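Local atomic coordinates of dual specificity protein phosphatase 8 (PDB entry 4JMK), a protein that probably removes phosphate from tyrosine, serine and threonine residues of proteins and negatively regulates mitogen-activated protein kinases. Residues 16-19 / 23-26; 10-15 / 93-98. The protein carries 1 engineered substitution. All coordinates share one frame; numbering follows the deposited sequence.

Contact 1. Residues 16-19 / 23-26; sequences KDVL and LMTQ
Val18 and Met24 set their side chains alongside each other, both pointing the same way, and are the apolar centre of the pairing of two short consecutive helices, 15-18 and 21-26. The methionine chain is bent twice: the turn at chi2 (-77°) brings SD to 4.0 Å from Val18 CA, and the turn at chi3 (-71°) folds CE back to 4.0 Å from Val18 CG2. Met24 CG lies 3.6 Å from Val18 O. Asp17 and Leu23 meet at a slant: Leu23 CD2 comes 3.9 Å from Asp17 OD1 and equally close to Asp17 O. The carboxylate is engaged elsewhere, OD2 accepting a hydrogen bond from Ser14 N at the start of the first helix. Beneath the pair, Val32 and Ile85 of two sheet strands touch both Val18 and Met24. With only an alanine at Met24, Val18 CG2 is likely to lose its methyl partner and a gap to open towards Val32 and Ile85. The contact thus rests on van der Waals packing; Val18 O is buried against methionine carbon and sulfur with no polar partner in the model, probably at some cost.

Contact 2. Residues 10-15 / 93-98; sequences LYLGSQ and SRSATI. With SO4 (sulfate ion), chain C; SO4 (sulfate ion), chain D.
Leu12 and Ala96 mark the closest backbone approach, their CA atoms 6.9 Å apart, where strand 10-13 runs nearly antiparallel to the first turn of helix 94-107 (157° between the short axes, 8.5 Å at closest approach). Here the helix that follows the P-loop, the phosphate-binding loop of the protein-tyrosine phosphatase fold, packs on a strand of the central sheet; Arg94 is the loop's final arginine. The two methyls of Leu12 divide the work: CD1 lies 3.6 Å from Ser95 OG, a van der Waals contact, and CD2 comes 4.2 Å from Ala96 CB. A chi1 of -177° sends Leu12 CG away from the backbone N. The Ser95 hydroxyl is hydrogen-bonded to the OG of Ser88, the engineered residue at the position predicted to form the phosphocysteine intermediate, so Leu12 packs directly against a second-shell group. At the N-terminal end of the helix, a sulfate (chain C), probably from the crystallisation liquor, occupies the P-loop, in the place expected for a substrate phosphate; Ser88 OG, Ala90 N and Ile92 N also bind it. Ser93 N gives O4 of this sulfate a 2.9 Å bond. The guanidinium of Arg94 meets the ion edge-on: NE reaches O2 of the chain C sulfate at 2.6 Å and NH2 reaches its O1 at 2.9 Å. That O2 also accepts from Arg94 N, so backbone and side chain of one residue grip the same oxygen, and the bend at chi3 (-70°) helps turn the guanidinium edge back to it. NH1, turned away from that ion, donates to O4 of the chain D sulfate and to Ile55 O, which would help fix the group's rotation. Ser93 O takes two bonds from Thr97, N and OG1 arriving from opposite faces of its carbonyl plane, the hydroxyl at 2.8 Å.

Overall arrangement
Strand 10-13 runs straight into helix 15-18, so contact 2 and contact 1 are consecutive stations on one chain path, their centres about 14 Å apart and without any other touch. Contact 2 is central, about 5 Å from the middle of the chain, whereas the centre of contact 1 lies about 17 Å out. Of the two, only contact 2 borders the active site directly: the Ser95 side chain is about 3 Å from that of engineered Ser88. Contact 1 is more remote, the Val18 side chain about 9 Å from that of Ser88, and it approaches the site through the touch of Val18 on His87. The P-loop sulfate is held by Ser93 and Arg94 of contact 2 and by no residue of contact 1.

Contact 1. Residues 16-19 / 23-26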
ATOM      1  N   LYS A  16      -2.792   9.980  11.366  1.00 22.95           N
ATOM      2  CA  LYS A  16      -2.003  10.864  12.221  1.00 26.36           C
ATOM      3  C   LYS A  16      -0.579  11.061  11.709  1.00 24.63           C
ATOM      4  O   LYS A  16      -0.050  12.161  11.810  1.00 18.10           O
ATOM      5  CB  LYS A  16      -1.981  10.383  13.679  1.00 26.64           C
ATOM      6  CG  LYS A  16      -3.339  10.451  14.370  1.00 44.67           C
ATOM      7  CD  LYS A  16      -3.213  10.354  15.891  1.00 54.66           C
ATOM      8  CE  LYS A  16      -4.558  10.013  16.541  1.00 60.20           C
ATOM      9  NZ  LYS A  16      -4.513  10.100  18.034  1.00 61.32           N
ATOM     10  N   ASP A  17       0.045  10.003  11.185  1.00 20.73           N
ATOM     11  CA  ASP A  17       1.360  10.129  10.550  1.00 23.97           C
ATOM     12  C   ASP A  17       1.351  11.102   9.367  1.00 21.37           C
ATOM     13  O   ASP A  17       2.157  12.041   9.314  1.00 19.60           O
ATOM     14  CB  ASP A  17       1.864   8.765  10.050  1.00 21.14           C
ATOM     15  CG  ASP A  17       2.193   7.809  11.173  1.00 24.78           C
ATOM     16  OD1 ASP A  17       2.566   8.283  12.266  1.00 25.83           O
ATOM     17  OD2 ASP A  17       2.091   6.579  10.956  1.00 25.37           O
ATOM     18  N   VAL A  18       0.451  10.877   8.415  1.00 19.57           N
ATOM     19  CA  VAL A  18       0.494  11.597   7.141  1.00 20.07           C
ATOM     20  C   VAL A  18       0.139  13.081   7.306  1.00 23.05           C
ATOM     21  O   VAL A  18       0.527  13.915   6.485  1.00 19.02           O
ATOM     22  CB  VAL A  18      -0.424  10.933   6.080  1.00 18.58           C
ATOM     23  CG1 VAL A  18      -1.890  11.295   6.330  1.00 20.10           C
ATOM     24  CG2 VAL A  18      -0.016  11.345   4.673  1.00 19.85           C
ATOM     25  N   LEU A  19      -0.570  13.410   8.384  1.00 20.57           N
ATOM     26  CA  LEU A  19      -0.974  14.797   8.642  1.00 21.84           C
ATOM     27  C   LEU A  19       0.036  15.544   9.510  1.00 25.03           C
ATOM     28  O   LEU A  19      -0.086  16.757   9.730  1.00 28.35           O
ATOM     29  CB  LEU A  19      -2.365  14.846   9.287  1.00 22.79           C
ATOM     30  CG  LEU A  19      -3.516  14.339   8.415  1.00 24.04           C
ATOM     31  CD1 LEU A  19      -4.844  14.413   9.171  1.00 20.20           C
ATOM     32  CD2 LEU A  19      -3.591  15.133   7.119  1.00 25.98           C
ATOM     33  N   LEU A  23       6.867  15.423  10.544  1.00 24.17           N
ATOM     34  CA  LEU A  23       7.300  14.051  10.308  1.00 18.08           C
ATOM     35  C   LEU A  23       7.485  13.802   8.815  1.00 16.00           C
ATOM     36  O   LEU A  23       8.476  13.193   8.384  1.00 19.17           O
ATOM     37  CB  LEU A  23       6.265  13.082  10.861  1.00 24.53           C
ATOM     38  CG  LEU A  23       6.589  11.599  10.732  1.00 24.99           C
ATOM     39  CD1 LEU A  23       7.798  11.240  11.599  1.00 24.28           C
ATOM     40  CD2 LEU A  23       5.365  10.759  11.100  1.00 32.32           C
ATOM     41  N   MET A  24       6.517  14.262   8.027  1.00 19.49           N
ATOM     42  CA  MET A  24       6.583  14.100   6.580  1.00 21.64           C
ATOM     43  C   MET A  24       7.763  14.864   5.977  1.00 25.46           C
ATOM     44  O   MET A  24       8.482  14.327   5.134  1.00 21.57           O
ATOM     45  CB  MET A  24       5.261  14.531   5.932  1.00 20.07           C
ATOM     46  CG  MET A  24       4.088  13.649   6.321  1.00 15.43           C
ATOM     47  SD  MET A  24       4.103  12.067   5.436  1.00 18.85           S
ATOM     48  CE  MET A  24       3.676  12.691   3.793  1.00 18.35           C
ATOM     49  N   THR A  25       7.977  16.105   6.407  1.00 26.21           N
ATOM     50  CA  THR A  25       9.094  16.884   5.856  1.00 25.82           C
ATOM     51  C   THR A  25      10.436  16.341   6.340  1.00 21.43           C
ATOM     52  O   THR A  25      11.410  16.318   5.587  1.00 22.79           O
ATOM     53  CB  THR A  25       8.992  18.383   6.203  1.00 23.64           C
ATOM     54  OG1 THR A  25       8.982  18.544   7.626  1.00 37.53           O
ATOM     55  CG2 THR A  25       7.717  18.978   5.639  1.00 22.45           C
ATOM     56  N   GLN A  26      10.477  15.919   7.604  1.00 25.80           N
ATOM     57  CA  GLN A  26      11.662  15.311   8.216  1.00 23.90           C
ATOM     58  C   GLN A  26      12.142  14.102   7.421  1.00 23.94           C
ATOM     59  O   GLN A  26      13.350  13.848   7.309  1.00 28.72           O
ATOM     60  CB  GLN A  26      11.313  14.880   9.650  1.00 37.23           C
ATOM     61  CG  GLN A  26      12.391  14.186  10.458  1.00 50.43           C
ATOM     62  CD  GLN A  26      11.879  13.756  11.831  1.00 53.64           C
ATOM     63  OE1 GLN A  26      10.824  14.212  12.280  1.00 52.75           O
ATOM     64  NE2 GLN A  26      12.617  12.875  12.496  1.00 54.95           N
TER

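Contact 2. Residues 10-15 / 93-98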
ATOM      1  N   LEU A  10       9.214   3.060   0.208  1.00 11.83           N
ATOM      2  CA  LEU A  10       7.825   2.762   0.602  1.00 10.19           C
ATOM      3  C   LEU A  10       7.612   2.735   2.116  1.00 14.78           C
ATOM      4  O   LEU A  10       8.194   1.890   2.832  1.00 17.27           O
ATOM      5  CB  LEU A  10       7.392   1.417  -0.022  1.00 11.81           C
ATOM      6  CG  LEU A  10       5.996   0.910   0.361  1.00 18.03           C
ATOM      7  CD1 LEU A  10       4.933   1.837  -0.204  1.00 21.89           C
ATOM      8  CD2 LEU A  10       5.806  -0.504  -0.167  1.00 20.44           C
ATOM      9  N   TYR A  11       6.773   3.661   2.585  1.00 13.47           N
ATOM     10  CA  TYR A  11       6.371   3.761   3.987  1.00 13.78           C
ATOM     11  C   TYR A  11       4.920   3.359   4.172  1.00 11.44           C
ATOM     12  O   TYR A  11       4.101   3.512   3.256  1.00 13.76           O
ATOM     13  CB  TYR A  11       6.514   5.206   4.477  1.00 18.17           C
ATOM     14  CG  TYR A  11       7.943   5.663   4.594  1.00 20.50           C
ATOM     15  CD1 TYR A  11       8.652   6.058   3.472  1.00 19.97           C
ATOM     16  CD2 TYR A  11       8.573   5.728   5.836  1.00 23.38           C
ATOM     17  CE1 TYR A  11       9.963   6.482   3.569  1.00 34.58           C
ATOM     18  CE2 TYR A  11       9.884   6.158   5.943  1.00 28.34           C
ATOM     19  CZ  TYR A  11      10.572   6.535   4.803  1.00 36.32           C
ATOM     20  OH  TYR A  11      11.881   6.962   4.889  1.00 40.33           O
ATOM     21  N   LEU A  12       4.601   2.874   5.377  1.00 15.62           N
ATOM     22  CA  LEU A  12       3.239   2.486   5.734  1.00 15.45           C
ATOM     23  C   LEU A  12       2.875   3.192   7.050  1.00 15.11           C
ATOM     24  O   LEU A  12       3.634   3.133   8.016  1.00 22.28           O
ATOM     25  CB  LEU A  12       3.180   0.954   5.893  1.00 15.89           C
ATOM     26  CG  LEU A  12       1.860   0.259   6.200  1.00 24.15           C
ATOM     27  CD1 LEU A  12       0.823   0.662   5.167  1.00 19.99           C
ATOM     28  CD2 LEU A  12       2.061  -1.263   6.213  1.00 22.08           C
ATOM     29  N   GLY A  13       1.743   3.884   7.089  1.00 15.85           N
ATOM     30  CA  GLY A  13       1.422   4.654   8.281  1.00 16.07           C
ATOM     31  C   GLY A  13      -0.047   4.962   8.457  1.00 15.88           C
ATOM     32  O   GLY A  13      -0.896   4.399   7.756  1.00 16.60           O
ATOM     33  N   SER A  14      -0.337   5.859   9.407  1.00 15.95           N
ATOM     34  CA  SER A  14      -1.706   6.193   9.806  1.00 17.23           C
ATOM     35  C   SER A  14      -2.092   7.586   9.338  1.00 20.92           C
ATOM     36  O   SER A  14      -1.244   8.346   8.853  1.00 21.30           O
ATOM     37  CB  SER A  14      -1.820   6.169  11.328  1.00 17.90           C
ATOM     38  OG  SER A  14      -1.029   7.202  11.901  1.00 18.32           O
ATOM     39  N   GLN A  15      -3.366   7.931   9.509  1.00 18.05           N
ATOM     40  CA  GLN A  15      -3.807   9.299   9.250  1.00 17.44           C
ATOM     41  C   GLN A  15      -3.008  10.298  10.090  1.00 21.45           C
ATOM     42  O   GLN A  15      -2.577  11.338   9.586  1.00 20.64           O
ATOM     43  CB  GLN A  15      -5.313   9.457   9.533  1.00 18.64           C
ATOM     44  CG  GLN A  15      -5.770  10.920   9.480  1.00 21.84           C
ATOM     45  CD  GLN A  15      -7.269  11.068   9.617  1.00 27.21           C
ATOM     46  OE1 GLN A  15      -8.033  10.494   8.841  1.00 33.09           O
ATOM     47  NE2 GLN A  15      -7.699  11.831  10.611  1.00 40.28           N
ATOM     48  N   SER A  93      -4.949  -2.133   8.143  1.00 20.00           N
ATOM     49  CA  SER A  93      -5.762  -3.025   7.300  1.00 16.20           C
ATOM     50  C   SER A  93      -5.746  -2.653   5.813  1.00 18.51           C
ATOM     51  O   SER A  93      -5.150  -3.353   5.007  1.00 18.01           O
ATOM     52  CB  SER A  93      -7.210  -3.055   7.803  1.00 19.68           C
ATOM     53  OG  SER A  93      -7.965  -4.041   7.117  1.00 21.96           O
ATOM     54  N   ARG A  94      -6.426  -1.565   5.452  1.00 18.50           N
ATOM     55  CA  ARG A  94      -6.522  -1.142   4.048  1.00 18.34           C
ATOM     56  C   ARG A  94      -5.158  -0.844   3.436  1.00 20.18           C
ATOM     57  O   ARG A  94      -4.769  -1.454   2.437  1.00 18.87           O
ATOM     58  CB  ARG A  94      -7.433   0.077   3.914  1.00 19.38           C
ATOM     59  CG  ARG A  94      -8.916  -0.256   4.071  1.00 21.61           C
ATOM     60  CD  ARG A  94      -9.728   1.008   4.274  1.00 24.75           C
ATOM     61  NE  ARG A  94      -9.462   1.612   5.578  1.00 24.75           N
ATOM     62  CZ  ARG A  94     -10.038   2.729   6.017  1.00 29.00           C
ATOM     63  NH1 ARG A  94     -10.906   3.376   5.247  1.00 22.60           N
ATOM     64  NH2 ARG A  94      -9.739   3.206   7.220  1.00 25.20           N
ATOM     65  N   SER A  95      -4.423   0.077   4.050  1.00 18.47           N
ATOM     66  CA  SER A  95      -3.093   0.419   3.576  1.00 18.20           C
ATOM     67  C   SER A  95      -2.127  -0.759   3.686  1.00 13.40           C
ATOM     68  O   SER A  95      -1.309  -0.997   2.788  1.00 14.78           O
ATOM     69  CB  SER A  95      -2.568   1.615   4.368  1.00 19.41           C
ATOM     70  OG  SER A  95      -2.616   1.341   5.758  1.00 18.33           O
ATOM     71  N   ALA A  96      -2.222  -1.517   4.776  1.00 12.08           N
ATOM     72  CA  ALA A  96      -1.318  -2.650   4.964  1.00 13.88           C
ATOM     73  C   ALA A  96      -1.474  -3.647   3.813  1.00 11.94           C
ATOM     74  O   ALA A  96      -0.489  -4.176   3.289  1.00 13.28           O
ATOM     75  CB  ALA A  96      -1.605  -3.326   6.308  1.00 15.76           C
ATOM     76  N   THR A  97      -2.716  -3.895   3.411  1.00 15.30           N
ATOM     77  CA  THR A  97      -2.955  -4.850   2.321  1.00 14.19           C
ATOM     78  C   THR A  97      -2.328  -4.369   1.007  1.00 15.90           C
ATOM     79  O   THR A  97      -1.743  -5.153   0.258  1.00 15.66           O
ATOM     80  CB  THR A  97      -4.462  -5.141   2.160  1.00 18.49           C
ATOM     81  OG1 THR A  97      -4.980  -5.626   3.410  1.00 15.83           O
ATOM     82  CG2 THR A  97      -4.686  -6.212   1.090  1.00 19.25           C
ATOM     83  N   ILE A  98      -2.417  -3.074   0.733  1.00 14.93           N
ATOM     84  CA  ILE A  98      -1.775  -2.541  -0.474  1.00 13.87           C
ATOM     85  C   ILE A  98      -0.261  -2.749  -0.456  1.00 15.90           C
ATOM     86  O   ILE A  98       0.320  -3.199  -1.455  1.00 14.21           O
ATOM     87  CB  ILE A  98      -2.151  -1.066  -0.701  1.00 15.93           C
ATOM     88  CG1 ILE A  98      -3.627  -0.989  -1.099  1.00 18.60           C
ATOM     89  CG2 ILE A  98      -1.258  -0.412  -1.793  1.00 12.56           C
ATOM     90  CD1 ILE A  98      -4.217   0.429  -1.103  1.00 22.85           C
TER
HETATM   91  S   SO4 C 501      -7.184   0.799   8.454  1.00 28.50           S
HETATM   92  O1  SO4 C 501      -7.478   2.207   8.720  1.00 34.77           O
HETATM   93  O2  SO4 C 501      -8.052   0.359   7.368  1.00 24.70           O
HETATM   94  O3  SO4 C 501      -7.465   0.032   9.656  1.00 38.31           O
HETATM   95  O4  SO4 C 501      -5.801   0.608   8.094  1.00 29.21           O
HETATM   96  S   SO4 D 502     -14.154   5.485   5.346  1.00 46.53           S
HETATM   97  O1  SO4 D 502     -14.926   6.702   5.571  1.00 45.05           O
HETATM   98  O2  SO4 D 502     -14.836   4.696   4.322  1.00 49.20           O
HETATM   99  O3  SO4 D 502     -14.095   4.726   6.594  1.00 51.44           O
HETATM  100  O4  SO4 D 502     -12.802   5.817   4.899  1.00 31.17           O